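Local coordinates for putative calcium-regulated periplasmic protein (Bacteroides thetaiotaomicron, PDB 3DB7), which binds calcium ions through clusters of acidic side chains and is probably a calcium-regulated periplasmic protein of the PepSY-like family, at the calcium ion site. Coordinates in Å, arbitrary orientation; residue numbers count along the deposited sequence, not the author numbering. Chains: chain A/B, putative calcium-regulated periplasmic protein.

The calcium ion site. Residues chain A 36, 41, 43, 45, 53, 55, 64, 98; chain B 124-126. With CA (calcium ion), chain C; CA (calcium ion), chain D.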
ATOM      1  N   GLU A  36      -1.022  18.036   6.520  1.00  9.30           N
ATOM      2  CA  GLU A  36      -2.125  17.332   5.834  1.00  7.96           C
ATOM      3  C   GLU A  36      -3.100  16.944   6.914  1.00  9.83           C
ATOM      4  O   GLU A  36      -2.708  16.512   7.988  1.00 10.11           O
ATOM      5  CB  GLU A  36      -1.572  16.157   5.063  1.00  8.85           C
ATOM      6  CG  GLU A  36      -2.618  15.320   4.341  1.00 11.14           C
ATOM      7  CD  GLU A  36      -2.028  14.038   3.752  1.00  9.05           C
ATOM      8  OE1 GLU A  36      -0.987  14.159   3.091  1.00 10.76           O
ATOM      9  OE2 GLU A  36      -2.593  12.944   3.972  1.00 11.08           O
ATOM     10  N   TYR A  41      -7.520  13.012  11.337  1.00  9.76           N
ATOM     11  CA  TYR A  41      -6.068  12.853  11.352  1.00  9.39           C
ATOM     12  C   TYR A  41      -5.376  14.146  11.003  1.00  9.18           C
ATOM     13  O   TYR A  41      -5.926  15.059  10.436  1.00 10.47           O
ATOM     14  CB  TYR A  41      -5.646  11.770  10.418  1.00  9.93           C
ATOM     15  CG  TYR A  41      -5.485  12.185   8.961  1.00  8.66           C
ATOM     16  CD1 TYR A  41      -6.560  12.233   8.082  1.00  6.77           C
ATOM     17  CD2 TYR A  41      -4.237  12.473   8.450  1.00  8.24           C
ATOM     18  CE1 TYR A  41      -6.393  12.554   6.730  1.00  7.26           C
ATOM     19  CE2 TYR A  41      -4.063  12.809   7.115  1.00 10.03           C
ATOM     20  CZ  TYR A  41      -5.146  12.811   6.223  1.00  8.83           C
ATOM     21  OH  TYR A  41      -5.006  13.100   4.842  1.00 10.20           O
ATOM     22  N   SER A  43      -1.162  14.831   9.628  1.00  9.38           N
ATOM     23  CA  SER A  43       0.174  14.376   9.305  1.00 10.51           C
ATOM     24  C   SER A  43       0.952  15.484   8.665  1.00  7.94           C
ATOM     25  O   SER A  43       0.433  16.559   8.412  1.00  8.97           O
ATOM     26  CB  SER A  43       0.164  13.197   8.327  1.00 10.37           C
ATOM     27  OG  SER A  43      -0.474  13.609   7.151  1.00 13.03           O
ATOM     28  N   GLU A  45       3.871  16.223   5.521  1.00  8.61           N
ATOM     29  CA  GLU A  45       4.571  15.709   4.356  1.00  7.46           C
ATOM     30  C   GLU A  45       5.650  16.704   3.958  1.00  9.28           C
ATOM     31  O   GLU A  45       5.445  17.926   3.967  1.00  9.98           O
ATOM     32  CB  GLU A  45       3.624  15.510   3.150  1.00  9.08           C
ATOM     33  CG  GLU A  45       2.611  14.337   3.242  1.00 11.02           C
ATOM     34  CD  GLU A  45       1.937  13.971   1.950  1.00 13.90           C
ATOM     35  OE1 GLU A  45       1.863  14.753   0.990  1.00 13.33           O
ATOM     36  OE2 GLU A  45       1.408  12.849   1.912  1.00 12.81           O
ATOM     37  N   LYS A  53       9.584  11.951  -1.149  1.00  9.44           N
ATOM     38  CA  LYS A  53       8.680  12.442  -0.114  1.00  9.35           C
ATOM     39  C   LYS A  53       8.790  11.620   1.146  1.00 10.61           C
ATOM     40  O   LYS A  53       8.954  10.381   1.091  1.00 12.75           O
ATOM     41  CB  LYS A  53       7.211  12.392  -0.614  1.00 11.65           C
ATOM     42  CG  LYS A  53       6.223  13.089   0.291  1.00 13.80           C
ATOM     43  CD  LYS A  53       4.777  12.679   0.011  1.00 12.89           C
ATOM     44  CE  LYS A  53       4.413  11.358   0.646  1.00 12.50           C
ATOM     45  NZ  LYS A  53       2.987  10.948   0.476  1.00 12.00           N
ATOM     46  N   GLU A  55       6.387  11.219   4.756  1.00  9.12           N
ATOM     47  CA  GLU A  55       5.235  11.588   5.565  1.00  8.55           C
ATOM     48  C   GLU A  55       5.438  11.113   6.962  1.00  7.83           C
ATOM     49  O   GLU A  55       5.917   9.986   7.185  1.00  9.92           O
ATOM     50  CB  GLU A  55       3.947  11.010   5.000  1.00  9.86           C
ATOM     51  CG  GLU A  55       2.696  11.538   5.707  1.00 10.35           C
ATOM     52  CD  GLU A  55       1.445  11.362   4.868  1.00 11.50           C
ATOM     53  OE1 GLU A  55       1.409  10.488   3.919  1.00 10.85           O
ATOM     54  OE2 GLU A  55       0.494  12.109   5.130  1.00 12.82           O
ATOM     55  N   GLU A  64       5.853   7.036   6.029  1.00  9.22           N
ATOM     56  CA  GLU A  64       6.060   6.738   4.615  1.00  8.50           C
ATOM     57  C   GLU A  64       7.304   7.397   4.176  1.00  7.92           C
ATOM     58  O   GLU A  64       7.480   8.596   4.408  1.00  9.45           O
ATOM     59  CB  GLU A  64       4.883   7.248   3.780  1.00  9.07           C
ATOM     60  CG  GLU A  64       5.062   7.058   2.284  1.00 11.06           C
ATOM     61  CD  GLU A  64       4.015   7.815   1.422  1.00 12.90           C
ATOM     62  OE1 GLU A  64       3.059   8.457   1.973  1.00 10.10           O
ATOM     63  OE2 GLU A  64       4.181   7.769   0.196  1.00 13.37           O
ATOM     64  N   GLU A  98       6.809   1.891   4.146  1.00  8.69           N
ATOM     65  CA  GLU A  98       5.719   2.421   4.975  1.00  9.09           C
ATOM     66  C   GLU A  98       5.573   1.589   6.200  1.00 10.17           C
ATOM     67  O   GLU A  98       5.886   0.399   6.194  1.00  9.34           O
ATOM     68  CB  GLU A  98       4.414   2.358   4.225  1.00  9.12           C
ATOM     69  CG  GLU A  98       4.429   3.218   2.965  1.00 12.53           C
ATOM     70  CD  GLU A  98       3.222   3.002   2.059  1.00 24.08           C
ATOM     71  OE1 GLU A  98       3.130   1.942   1.387  1.00 23.72           O
ATOM     72  OE2 GLU A  98       2.361   3.887   2.006  1.00 26.52           O
TER
ATOM     73  N   ASP B 124      -5.599   9.161   5.162  1.00  8.69           N
ATOM     74  CA  ASP B 124      -4.427   9.535   4.355  1.00  8.32           C
ATOM     75  C   ASP B 124      -4.844   9.814   2.923  1.00  9.53           C
ATOM     76  O   ASP B 124      -5.686   9.140   2.372  1.00 10.04           O
ATOM     77  CB  ASP B 124      -3.411   8.408   4.343  1.00  8.49           C
ATOM     78  CG  ASP B 124      -1.985   8.851   3.960  1.00 11.18           C
ATOM     79  OD1 ASP B 124      -1.781  10.039   3.648  1.00 10.03           O
ATOM     80  OD2 ASP B 124      -1.116   7.926   3.996  1.00 12.05           O
ATOM     81  N   ILE B 125      -4.256  10.848   2.337  1.00  9.99           N
ATOM     82  CA  ILE B 125      -4.219  11.029   0.888  1.00  9.84           C
ATOM     83  C   ILE B 125      -2.767  11.172   0.465  1.00 10.06           C
ATOM     84  O   ILE B 125      -2.025  11.949   1.061  1.00  8.96           O
ATOM     85  CB  ILE B 125      -4.912  12.323   0.460  1.00  9.67           C
ATOM     86  CG1 ILE B 125      -6.376  12.333   0.954  1.00 10.92           C
ATOM     87  CG2 ILE B 125      -4.836  12.484  -1.111  1.00 12.76           C
ATOM     88  CD1 ILE B 125      -7.189  13.556   0.463  1.00 12.91           C
ATOM     89  N   ASP B 126      -2.347  10.388  -0.531  1.00  9.67           N
ATOM     90  CA  ASP B 126      -1.021  10.483  -1.117  1.00 10.53           C
ATOM     91  C   ASP B 126      -1.173  10.729  -2.595  1.00 12.49           C
ATOM     92  O   ASP B 126      -1.892  10.003  -3.285  1.00 13.19           O
ATOM     93  CB  ASP B 126      -0.270   9.190  -0.893  1.00 10.64           C
ATOM     94  CG  ASP B 126       0.082   8.969   0.567  1.00  9.95           C
ATOM     95  OD1 ASP B 126       0.257   9.982   1.299  1.00  8.98           O
ATOM     96  OD2 ASP B 126       0.167   7.781   0.982  1.00 11.93           O
TER
HETATM   97 CA    CA C   1      -0.455  11.768   2.836  1.00  8.61          CA
HETATM   98 CA    CA D   2       1.113   8.325   3.152  1.00  9.06          CA
HETATM   99  O   HOH W   1       1.531   5.895   3.204  1.00 15.83           O
HETATM  100  O   HOH W   2       1.780   7.869   5.428  1.00 12.02           O
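Two calcium ions 3.8 Å apart, CA of chain C to CA of chain D, form a site that looks structural, perhaps regulatory as the protein's name suggests: dense, mostly protein-derived coordination by acidic groups of two chains, with two bridging oxygens, argues against adventitious ions, and nothing bound here indicates catalysis. Strands 30-38, 41-48, 53-56 and 62-66 of chain A supply A:Glu36, A:Glu45, A:Glu55 and A:Glu64, while the C-terminal strand 122-126 of chain B brings B:Asp124, B:Ile125 and B:Asp126. The chain C ion is at least eight-coordinate. A:Glu36 and A:Glu55 each grip it with both carboxylate oxygens, A:Glu45 with OE2, and the backbone carbonyl O of B:Ile125 lies 2.4 Å from CA of chain C. The chain D ion is at least seven-coordinate, with A:Glu64 OE1 2.3 Å from CA of chain D and two waters among its ligands; A:Glu98 holds one water through its carboxylate OE2.

Three carboxylates tie the ions together. A:Glu55, extended with CG anti to the backbone N (chi1 -172°), shares OE1 between both metals; B:Asp126 shares OD1 likewise and also chelates the chain D ion through OD2. B:Asp124 spans the pair, OD1 on the chain C ion and OD2 on the chain D ion, and meets A:Glu55 tip to tip with the carboxylate planes 66° apart.

A second shell fixes these groups. A:Tyr41 OH hydrogen-bonds to the anti lone pair of A:Glu36 OE2 at 2.6 Å, and A:Ser43 OG to that of A:Glu55 OE2 at 2.7 Å. A:Lys53, bent at chi3, hydrogen-bonds through NZ from above the carboxylate planes of A:Glu45 and A:Glu64; its salt bridges to both and to B:Asp126 OD1, 3.0 Å from NZ, probably offset part of the acidic charge. Between chains, the backbone N of metal-bound B:Ile125 meets A:Glu36 OE2 from above its plane in a nearly straight hydrogen bond (171° at H). If this assembly forms in the periplasm, the paired ions would hold the C-terminal strand of one chain against the acidic strands of another and could make the association calcium-dependent.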